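Local coordinates for D-2-hydroxyacid dehydrogensase protein (Ketogulonicigenium vulgare, PDB 4LSW) that probably catalyses the NAD-dependent interconversion of D-2-hydroxyacids and 2-oxoacids, at residues 206-211 with 232-237; 189-194 with 217-222; 4-9 with 24-29. All coordinates share one frame; numbering follows the deposited sequence.

Contact 1: 206-211 with 232-237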
loop_
_atom_site.group_PDB
_atom_site.type_symbol
_atom_site.label_atom_id
_atom_site.label_comp_id
_atom_site.label_asym_id
_atom_site.label_seq_id
_atom_site.Cartn_x
_atom_site.Cartn_y
_atom_site.Cartn_z
ATOM N N ALA A 206 0.827 7.858 -3.494
ATOM C CA ALA A 206 0.559 6.646 -4.261
ATOM C C ALA A 206 1.705 6.294 -5.206
ATOM O O ALA A 206 1.954 5.116 -5.480
ATOM C CB ALA A 206 -0.754 6.777 -5.023
ATOM N N ALA A 207 2.405 7.312 -5.695
ATOM C CA ALA A 207 3.530 7.089 -6.601
ATOM C C ALA A 207 4.834 7.618 -6.009
ATOM O O ALA A 207 4.848 8.149 -4.899
ATOM C CB ALA A 207 3.260 7.742 -7.949
ATOM N N SER A 208 5.925 7.464 -6.757
ATOM C CA SER A 208 7.203 8.038 -6.366
ATOM C C SER A 208 7.065 9.557 -6.329
ATOM O O SER A 208 6.705 10.178 -7.326
ATOM C CB SER A 208 8.297 7.625 -7.349
ATOM O OG SER A 208 8.180 6.257 -7.690
ATOM N N ALA A 209 7.346 10.143 -5.170
ATOM C CA ALA A 209 7.101 11.564 -4.943
ATOM C C ALA A 209 7.930 12.480 -5.844
ATOM O O ALA A 209 9.017 12.112 -6.287
ATOM C CB ALA A 209 7.345 11.909 -3.475
ATOM N N ALA A 210 7.397 13.667 -6.121
ATOM C CA ALA A 210 8.189 14.740 -6.712
ATOM C C ALA A 210 9.114 15.277 -5.621
ATOM O O ALA A 210 8.867 15.043 -4.440
ATOM C CB ALA A 210 7.286 15.842 -7.256
ATOM N N THR A 211 10.172 15.989 -6.006
ATOM C CA THR A 211 11.207 16.383 -5.050
ATOM C C THR A 211 10.673 17.087 -3.797
ATOM O O THR A 211 11.068 16.750 -2.678
ATOM C CB THR A 211 12.312 17.232 -5.720
ATOM O OG1 THR A 211 12.835 16.513 -6.845
ATOM C CG2 THR A 211 13.438 17.504 -4.746
ATOM N N ILE A 232 1.664 4.821 5.620
ATOM C CA ILE A 232 0.896 3.670 5.111
ATOM C C ILE A 232 1.024 3.522 3.588
ATOM O O ILE A 232 0.267 2.773 2.959
ATOM C CB ILE A 232 -0.598 3.758 5.510
ATOM C CG1 ILE A 232 -1.177 5.122 5.112
ATOM C CG2 ILE A 232 -0.767 3.503 7.001
ATOM C CD1 ILE A 232 -2.640 5.314 5.488
ATOM N N SER A 233 1.996 4.225 3.000
ATOM C CA SER A 233 2.272 4.166 1.560
ATOM C C SER A 233 3.725 3.756 1.350
ATOM O O SER A 233 4.404 3.476 2.310
ATOM C CB SER A 233 2.013 5.526 0.912
ATOM O OG SER A 233 2.905 6.503 1.425
ATOM N N ARG A 234 4.215 3.754 0.116
ATOM C CA ARG A 234 5.490 3.080 -0.171
ATOM C C ARG A 234 6.696 3.535 0.661
ATOM O O ARG A 234 6.796 4.699 1.063
ATOM C CB ARG A 234 5.811 3.159 -1.660
ATOM C CG ARG A 234 5.935 4.570 -2.185
ATOM C CD ARG A 234 6.149 4.572 -3.689
ATOM N NE ARG A 234 5.022 3.980 -4.407
ATOM C CZ ARG A 234 4.898 3.976 -5.733
ATOM N NH1 ARG A 234 5.830 4.537 -6.488
ATOM N NH2 ARG A 234 3.838 3.419 -6.307
ATOM N N ALA A 235 7.613 2.606 0.910
ATOM C CA ALA A 235 8.782 2.885 1.733
ATOM C C ALA A 235 9.738 3.869 1.066
ATOM O O ALA A 235 10.393 4.651 1.754
ATOM C CB ALA A 235 9.512 1.590 2.080
ATOM N N SER A 236 9.805 3.834 -0.264
ATOM C CA SER A 236 10.791 4.621 -1.018
ATOM C C SER A 236 10.645 6.135 -0.854
ATOM O O SER A 236 11.573 6.896 -1.144
ATOM C CB SER A 236 10.758 4.258 -2.508
ATOM O OG SER A 236 9.486 4.508 -3.080
ATOM N N ASN A 237 9.485 6.574 -0.387
ATOM C CA ASN A 237 9.246 8.003 -0.248
ATOM C C ASN A 237 9.689 8.589 1.082
ATOM O O ASN A 237 9.549 9.794 1.313
ATOM C CB ASN A 237 7.787 8.329 -0.521
ATOM C CG ASN A 237 7.488 8.407 -1.999
ATOM O OD1 ASN A 237 8.358 8.765 -2.800
ATOM N ND2 ASN A 237 6.266 8.074 -2.373
#
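Asn-237 and Arg-234 both reach the backbone of 206-211, one by the ends of its flat group and the other by a face. The carboxamide of Asn-237 works in two directions. Its ND2 donates to Ala-207 O at 2.9 Å, with that oxygen in the amide plane, while its OD1 accepts from Ala-209 N over the same 2.9 Å in a nearly straight bond (170°), the N-H tilted from the carbonyl plane. Ala-209 CB rests 3.4 Å from OD1. Arg-234 instead turns a face of its guanidinium to the backbone of Ala-206 and Ala-207: CZ is 3.2 Å from Ala-206 O, which lies over that face, and Ala-207 CA lies above the same group toward its rim. The Arg-234 chain bends at chi3 (62°), which places NE 3.4 Å from Ala-206 O. Ser-208 OG comes in the plane at the edge, 3.2 Å from Arg-234 NH1. Both loops follow strands of a Rossmann-type sheet, 200-203 and 228-231, and Ser-233 OG adds weak hydrogen bonds to Val-203 and Leu-205. Since both Asn-237 bonds end on backbone atoms either side of Ser-208, they would hold the loop's path independently of its small side chains, and they also settle which way round the carboxamide sits.

Contact 2: 189-194 with 217-222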
loop_
_atom_site.group_PDB
_atom_site.type_symbol
_atom_site.label_atom_id
_atom_site.label_comp_id
_atom_site.label_asym_id
_atom_site.label_seq_id
_atom_site.Cartn_x
_atom_site.Cartn_y
_atom_site.Cartn_z
ATOM N N GLU A 189 2.021 23.877 -0.855
ATOM C CA GLU A 189 2.803 23.475 -2.025
ATOM C C GLU A 189 3.819 22.371 -1.766
ATOM O O GLU A 189 4.038 21.501 -2.617
ATOM C CB GLU A 189 3.535 24.681 -2.650
ATOM C CG GLU A 189 2.632 25.733 -3.292
ATOM C CD GLU A 189 2.142 25.351 -4.684
ATOM O OE1 GLU A 189 2.474 24.250 -5.177
ATOM O OE2 GLU A 189 1.394 26.168 -5.264
ATOM N N ASP A 190 4.449 22.394 -0.597
ATOM C CA ASP A 190 5.580 21.506 -0.375
ATOM C C ASP A 190 5.473 20.810 0.965
ATOM O O ASP A 190 4.769 21.288 1.864
ATOM C CB ASP A 190 6.896 22.282 -0.438
ATOM C CG ASP A 190 7.117 23.138 0.778
ATOM O OD1 ASP A 190 6.246 23.973 1.071
ATOM O OD2 ASP A 190 8.139 22.940 1.460
ATOM N N ALA A 191 6.185 19.697 1.093
ATOM C CA ALA A 191 6.110 18.863 2.287
ATOM C C ALA A 191 6.731 19.505 3.527
ATOM O O ALA A 191 6.267 19.265 4.639
ATOM C CB ALA A 191 6.725 17.504 2.028
ATOM N N VAL A 192 7.771 20.319 3.354
ATOM C CA VAL A 192 8.395 20.969 4.503
ATOM C C VAL A 192 7.432 21.920 5.196
ATOM O O VAL A 192 7.264 21.855 6.421
ATOM C CB VAL A 192 9.694 21.712 4.118
ATOM C CG1 VAL A 192 10.195 22.547 5.292
ATOM C CG2 VAL A 192 10.738 20.719 3.690
ATOM N N THR A 193 6.776 22.773 4.409
ATOM C CA THR A 193 5.801 23.714 4.949
ATOM C C THR A 193 4.622 22.974 5.564
ATOM O O THR A 193 4.131 23.346 6.634
ATOM C CB THR A 193 5.287 24.656 3.862
ATOM O OG1 THR A 193 6.404 25.291 3.219
ATOM C CG2 THR A 193 4.369 25.714 4.458
ATOM N N LEU A 194 4.170 21.920 4.895
ATOM C CA LEU A 194 3.071 21.113 5.414
ATOM C C LEU A 194 3.423 20.601 6.807
ATOM O O LEU A 194 2.654 20.749 7.766
ATOM C CB LEU A 194 2.795 19.933 4.476
ATOM C CG LEU A 194 1.665 18.983 4.893
ATOM C CD1 LEU A 194 0.346 19.714 4.841
ATOM C CD2 LEU A 194 1.653 17.777 3.980
ATOM N N ARG A 217 15.253 14.574 5.611
ATOM C CA ARG A 217 15.624 15.249 6.857
ATOM C C ARG A 217 14.868 16.566 7.078
ATOM O O ARG A 217 14.405 16.825 8.186
ATOM C CB ARG A 217 17.139 15.514 6.925
ATOM C CG ARG A 217 17.563 16.335 8.142
ATOM C CD ARG A 217 19.085 16.541 8.210
ATOM N NE ARG A 217 19.752 15.516 9.003
ATOM C CZ ARG A 217 20.330 15.738 10.180
ATOM N NH1 ARG A 217 20.340 16.956 10.709
ATOM N NH2 ARG A 217 20.918 14.744 10.827
ATOM N N ASP A 218 14.741 17.397 6.043
ATOM C CA ASP A 218 14.091 18.688 6.232
ATOM C C ASP A 218 12.609 18.555 6.600
ATOM O O ASP A 218 12.119 19.272 7.475
ATOM C CB ASP A 218 14.279 19.598 5.005
ATOM C CG ASP A 218 15.705 20.092 4.853
ATOM O OD1 ASP A 218 16.431 20.135 5.861
ATOM O OD2 ASP A 218 16.080 20.442 3.717
ATOM N N VAL A 219 11.908 17.637 5.938
ATOM C CA VAL A 219 10.491 17.423 6.247
ATOM C C VAL A 219 10.356 16.868 7.657
ATOM O O VAL A 219 9.523 17.325 8.440
ATOM C CB VAL A 219 9.838 16.463 5.251
ATOM C CG1 VAL A 219 8.406 16.124 5.689
ATOM C CG2 VAL A 219 9.841 17.092 3.873
ATOM N N ILE A 220 11.193 15.888 7.975
ATOM C CA ILE A 220 11.162 15.242 9.280
ATOM C C ILE A 220 11.453 16.243 10.397
ATOM O O ILE A 220 10.799 16.251 11.439
ATOM C CB ILE A 220 12.134 14.047 9.317
ATOM C CG1 ILE A 220 11.638 12.959 8.356
ATOM C CG2 ILE A 220 12.263 13.521 10.737
ATOM C CD1 ILE A 220 12.677 11.897 8.034
ATOM N N GLU A 221 12.430 17.116 10.169
ATOM C CA GLU A 221 12.793 18.108 11.177
ATOM C C GLU A 221 11.692 19.143 11.368
ATOM O O GLU A 221 11.437 19.598 12.480
ATOM C CB GLU A 221 14.124 18.785 10.819
ATOM C CG GLU A 221 15.294 17.849 11.028
ATOM C CD GLU A 221 16.631 18.544 11.017
ATOM O OE1 GLU A 221 16.730 19.702 10.546
ATOM O OE2 GLU A 221 17.590 17.906 11.487
ATOM N N ALA A 222 11.044 19.506 10.274
ATOM C CA ALA A 222 9.920 20.428 10.340
ATOM C C ALA A 222 8.720 19.821 11.077
ATOM O O ALA A 222 7.978 20.538 11.752
ATOM C CB ALA A 222 9.531 20.908 8.937
#
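Val-192 and Val-219 have nearly the same first torsion (chi1 171° and 173°), with CG1 anti to the backbone N and CG2 anti to the carbonyl carbon. In both residues this turns CG2 toward the other helix, and the two methyls meet at 3.7 Å as the side chains cross obliquely. Val-219 CG2 also touches Ala-191 CB, at 3.6 Å, so one methyl is wedged between two residues of the facing turn. Val-192 CG2 lies 3.9 Å from Asp-218 CB. One turn on, Ala-222 CB sits 3.5 Å from Val-192 O and 4.1 Å from Val-192 CG1. The CA atoms of Val-192 and Val-219 are 4.5 Å apart, and the alanines at Ala-191 and Ala-222 are consistent with so close an approach. These are successive helices of the Rossmann-type domain: helix 191-196 leads into strand 200-203, and helix 217-223 leads on toward strand 228-231, so the contact packs two crossover helices against each other. Asp-190 caps the first helix from the N-cap position, its OD2 accepting from Thr-193 N at 3.3 Å, met from above the carboxylate plane. On the second helix, Arg-217 NH1 forms a salt bridge with Glu-221 OE2 at 3.0 Å, and that carboxylate has a second partner in Arg-251.

Contact 3: 4-9 with 24-29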
loop_
_atom_site.group_PDB
_atom_site.type_symbol
_atom_site.label_atom_id
_atom_site.label_comp_id
_atom_site.label_asym_id
_atom_site.label_seq_id
_atom_site.Cartn_x
_atom_site.Cartn_y
_atom_site.Cartn_z
ATOM N N PRO A 4 -10.095 -21.678 -20.716
ATOM C CA PRO A 4 -8.943 -20.924 -21.224
ATOM C C PRO A 4 -7.696 -21.142 -20.381
ATOM O O PRO A 4 -7.770 -21.302 -19.159
ATOM C CB PRO A 4 -9.405 -19.469 -21.134
ATOM C CG PRO A 4 -10.894 -19.552 -21.271
ATOM C CD PRO A 4 -11.278 -20.816 -20.542
ATOM N N GLU A 5 -6.552 -21.194 -21.045
ATOM C CA GLU A 5 -5.335 -21.534 -20.340
ATOM C C GLU A 5 -4.619 -20.281 -19.888
ATOM O O GLU A 5 -4.387 -19.348 -20.667
ATOM C CB GLU A 5 -4.445 -22.443 -21.183
ATOM C CG GLU A 5 -5.201 -23.680 -21.635
ATOM C CD GLU A 5 -4.301 -24.820 -22.026
ATOM O OE1 GLU A 5 -3.244 -25.004 -21.387
ATOM O OE2 GLU A 5 -4.665 -25.535 -22.977
ATOM N N ILE A 6 -4.320 -20.255 -18.594
ATOM C CA ILE A 6 -3.672 -19.105 -17.987
ATOM C C ILE A 6 -2.439 -19.527 -17.189
ATOM O O ILE A 6 -2.319 -20.676 -16.755
ATOM C CB ILE A 6 -4.649 -18.305 -17.103
ATOM C CG1 ILE A 6 -4.971 -19.048 -15.812
ATOM C CG2 ILE A 6 -5.939 -17.998 -17.857
ATOM C CD1 ILE A 6 -5.871 -18.241 -14.907
ATOM N N LEU A 7 -1.506 -18.598 -17.031
ATOM C CA LEU A 7 -0.284 -18.857 -16.288
ATOM C C LEU A 7 -0.308 -18.028 -15.009
ATOM O O LEU A 7 -0.422 -16.799 -15.060
ATOM C CB LEU A 7 0.934 -18.501 -17.147
ATOM C CG LEU A 7 2.341 -18.861 -16.640
ATOM C CD1 LEU A 7 2.558 -20.363 -16.598
ATOM C CD2 LEU A 7 3.382 -18.215 -17.540
ATOM N N GLN A 8 -0.232 -18.702 -13.866
ATOM C CA GLN A 8 -0.298 -18.026 -12.569
ATOM C C GLN A 8 1.100 -17.975 -11.953
ATOM O O GLN A 8 1.759 -19.004 -11.808
ATOM C CB GLN A 8 -1.266 -18.761 -11.645
ATOM C CG GLN A 8 -1.468 -18.085 -10.291
ATOM C CD GLN A 8 -2.489 -18.800 -9.441
ATOM O OE1 GLN A 8 -3.453 -19.369 -9.957
ATOM N NE2 GLN A 8 -2.281 -18.790 -8.128
ATOM N N LEU A 9 1.560 -16.777 -11.601
ATOM C CA LEU A 9 2.963 -16.610 -11.214
ATOM C C LEU A 9 3.244 -16.762 -9.716
ATOM O O LEU A 9 4.374 -17.057 -9.334
ATOM C CB LEU A 9 3.504 -15.276 -11.721
ATOM C CG LEU A 9 3.372 -14.987 -13.213
ATOM C CD1 LEU A 9 4.178 -13.746 -13.556
ATOM C CD2 LEU A 9 3.821 -16.179 -14.052
ATOM N N PHE A 24 -10.708 -22.036 -15.355
ATOM C CA PHE A 24 -9.568 -21.979 -16.265
ATOM C C PHE A 24 -8.672 -23.190 -16.125
ATOM O O PHE A 24 -8.739 -23.893 -15.124
ATOM C CB PHE A 24 -8.742 -20.708 -16.002
ATOM C CG PHE A 24 -9.543 -19.446 -16.087
ATOM C CD1 PHE A 24 -10.099 -19.052 -17.294
ATOM C CD2 PHE A 24 -9.746 -18.654 -14.962
ATOM C CE1 PHE A 24 -10.853 -17.891 -17.386
ATOM C CE2 PHE A 24 -10.498 -17.491 -15.047
ATOM C CZ PHE A 24 -11.048 -17.107 -16.259
ATOM N N THR A 25 -7.837 -23.424 -17.134
ATOM C CA THR A 25 -6.753 -24.391 -17.025
ATOM C C THR A 25 -5.550 -23.605 -16.530
ATOM O O THR A 25 -4.908 -22.900 -17.303
ATOM C CB THR A 25 -6.433 -25.029 -18.382
ATOM O OG1 THR A 25 -7.602 -25.690 -18.880
ATOM C CG2 THR A 25 -5.291 -26.038 -18.265
ATOM N N VAL A 26 -5.278 -23.706 -15.233
ATOM C CA VAL A 26 -4.285 -22.848 -14.593
ATOM C C VAL A 26 -2.965 -23.572 -14.419
ATOM O O VAL A 26 -2.876 -24.585 -13.713
ATOM C CB VAL A 26 -4.771 -22.362 -13.224
ATOM C CG1 VAL A 26 -3.721 -21.454 -12.567
ATOM C CG2 VAL A 26 -6.104 -21.644 -13.356
ATOM N N HIS A 27 -1.935 -23.025 -15.053
ATOM C CA HIS A 27 -0.582 -23.535 -14.904
ATOM C C HIS A 27 0.145 -22.710 -13.847
ATOM O O HIS A 27 0.298 -21.498 -13.994
ATOM C CB HIS A 27 0.137 -23.482 -16.250
ATOM C CG HIS A 27 -0.586 -24.225 -17.332
ATOM N ND1 HIS A 27 -0.595 -25.600 -17.407
ATOM C CD2 HIS A 27 -1.354 -23.781 -18.354
ATOM C CE1 HIS A 27 -1.325 -25.974 -18.448
ATOM N NE2 HIS A 27 -1.804 -24.892 -19.031
ATOM N N ARG A 28 0.578 -23.377 -12.782
ATOM C CA ARG A 28 1.224 -22.707 -11.658
ATOM C C ARG A 28 2.728 -22.700 -11.842
ATOM O O ARG A 28 3.396 -23.679 -11.521
ATOM C CB ARG A 28 0.870 -23.409 -10.351
ATOM C CG ARG A 28 -0.620 -23.515 -10.110
ATOM C CD ARG A 28 -0.911 -24.201 -8.796
ATOM N NE ARG A 28 -2.346 -24.360 -8.585
ATOM C CZ ARG A 28 -2.893 -24.699 -7.422
ATOM N NH1 ARG A 28 -2.125 -24.910 -6.359
ATOM N NH2 ARG A 28 -4.210 -24.822 -7.322
ATOM N N LEU A 29 3.263 -21.595 -12.348
ATOM C CA LEU A 29 4.689 -21.511 -12.614
ATOM C C LEU A 29 5.479 -21.599 -11.301
ATOM O O LEU A 29 6.610 -22.096 -11.271
ATOM C CB LEU A 29 5.015 -20.223 -13.381
ATOM C CG LEU A 29 6.420 -20.146 -13.975
ATOM C CD1 LEU A 29 6.662 -21.325 -14.890
ATOM C CD2 LEU A 29 6.614 -18.829 -14.724
#
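Ile-6 and His-27 mark the middle of a parallel ladder in which strands 5-8 and 25-28 run 27° apart. Ile-6 uses both its backbone groups, N donating to Thr-25 O at 3.0 Å and O accepting from His-27 N at 2.9 Å. The same alternation continues at each end: Thr-25 N is satisfied by Pro-4 O, Gln-8 N by His-27 O, and Leu-29 N by Gln-8 O. Thr-25 O and His-27 O are each approached by a CA-H as well, from Glu-5 and Leu-7.

Among the side chains, His-27 NE2 donates to Glu-5 OE1 at 2.8 Å in an almost straight bond (171°). The oxygen lies in the ring plane, at its edge, although carboxylate and ring planes are 38° apart; the nearby carboxylate would probably favour a protonated imidazole. Glu-5 CG also packs on Thr-25 CB, at 3.7 Å. An alanine in place of Glu-5 would probably leave His-27 NE2 without this acceptor, its ring freer to turn, and a gap beside Thr-25.

Other polar ends find partners beyond the pair. Thr-25 OG1 bonds to Lys-3 O, Gln-8 NE2 to Gln-17 and Gly-10, and Arg-28 forms salt bridges with Asp-21 and Glu-31. On the face with Ile-6 and Val-26, Ile-6 CD1 lies 3.7 Å from Val-26 CG2 and 3.9 Å from Phe-24 CD2.

The strands are joined by helix 14-23 in a beta-alpha-beta unit, with 25-28 outermost and 5-8 bonded on its other edge to 48-52. Helix 35-42 packs on Leu-7, His-27 and Leu-29, while helix 287-306 meets Ile-6 and Phe-24 through Phe-305.

In the fold
Contacts 1 and 2 lie in the NAD-binding domain and are interleaved along the chain; their centres are 14 Å apart, with nearest atoms about 6 Å apart. Strand 200-203 connects them: helix 191-196 of contact 2 precedes it, the 206-211 loop of contact 1 follows it, and that loop leads on to helix 217-223. Contact 3 closes earlier in the sequence and lies in the other, mixed sheet, with its centre 33 Å from that of contact 1 and 47 Å from that of contact 2. Ala-206 of contact 1 lies near, without touching, what looks like a GxGxxG motif (Gly-152, Gly-154, Gly-157), consistent with a place close to a nucleotide site.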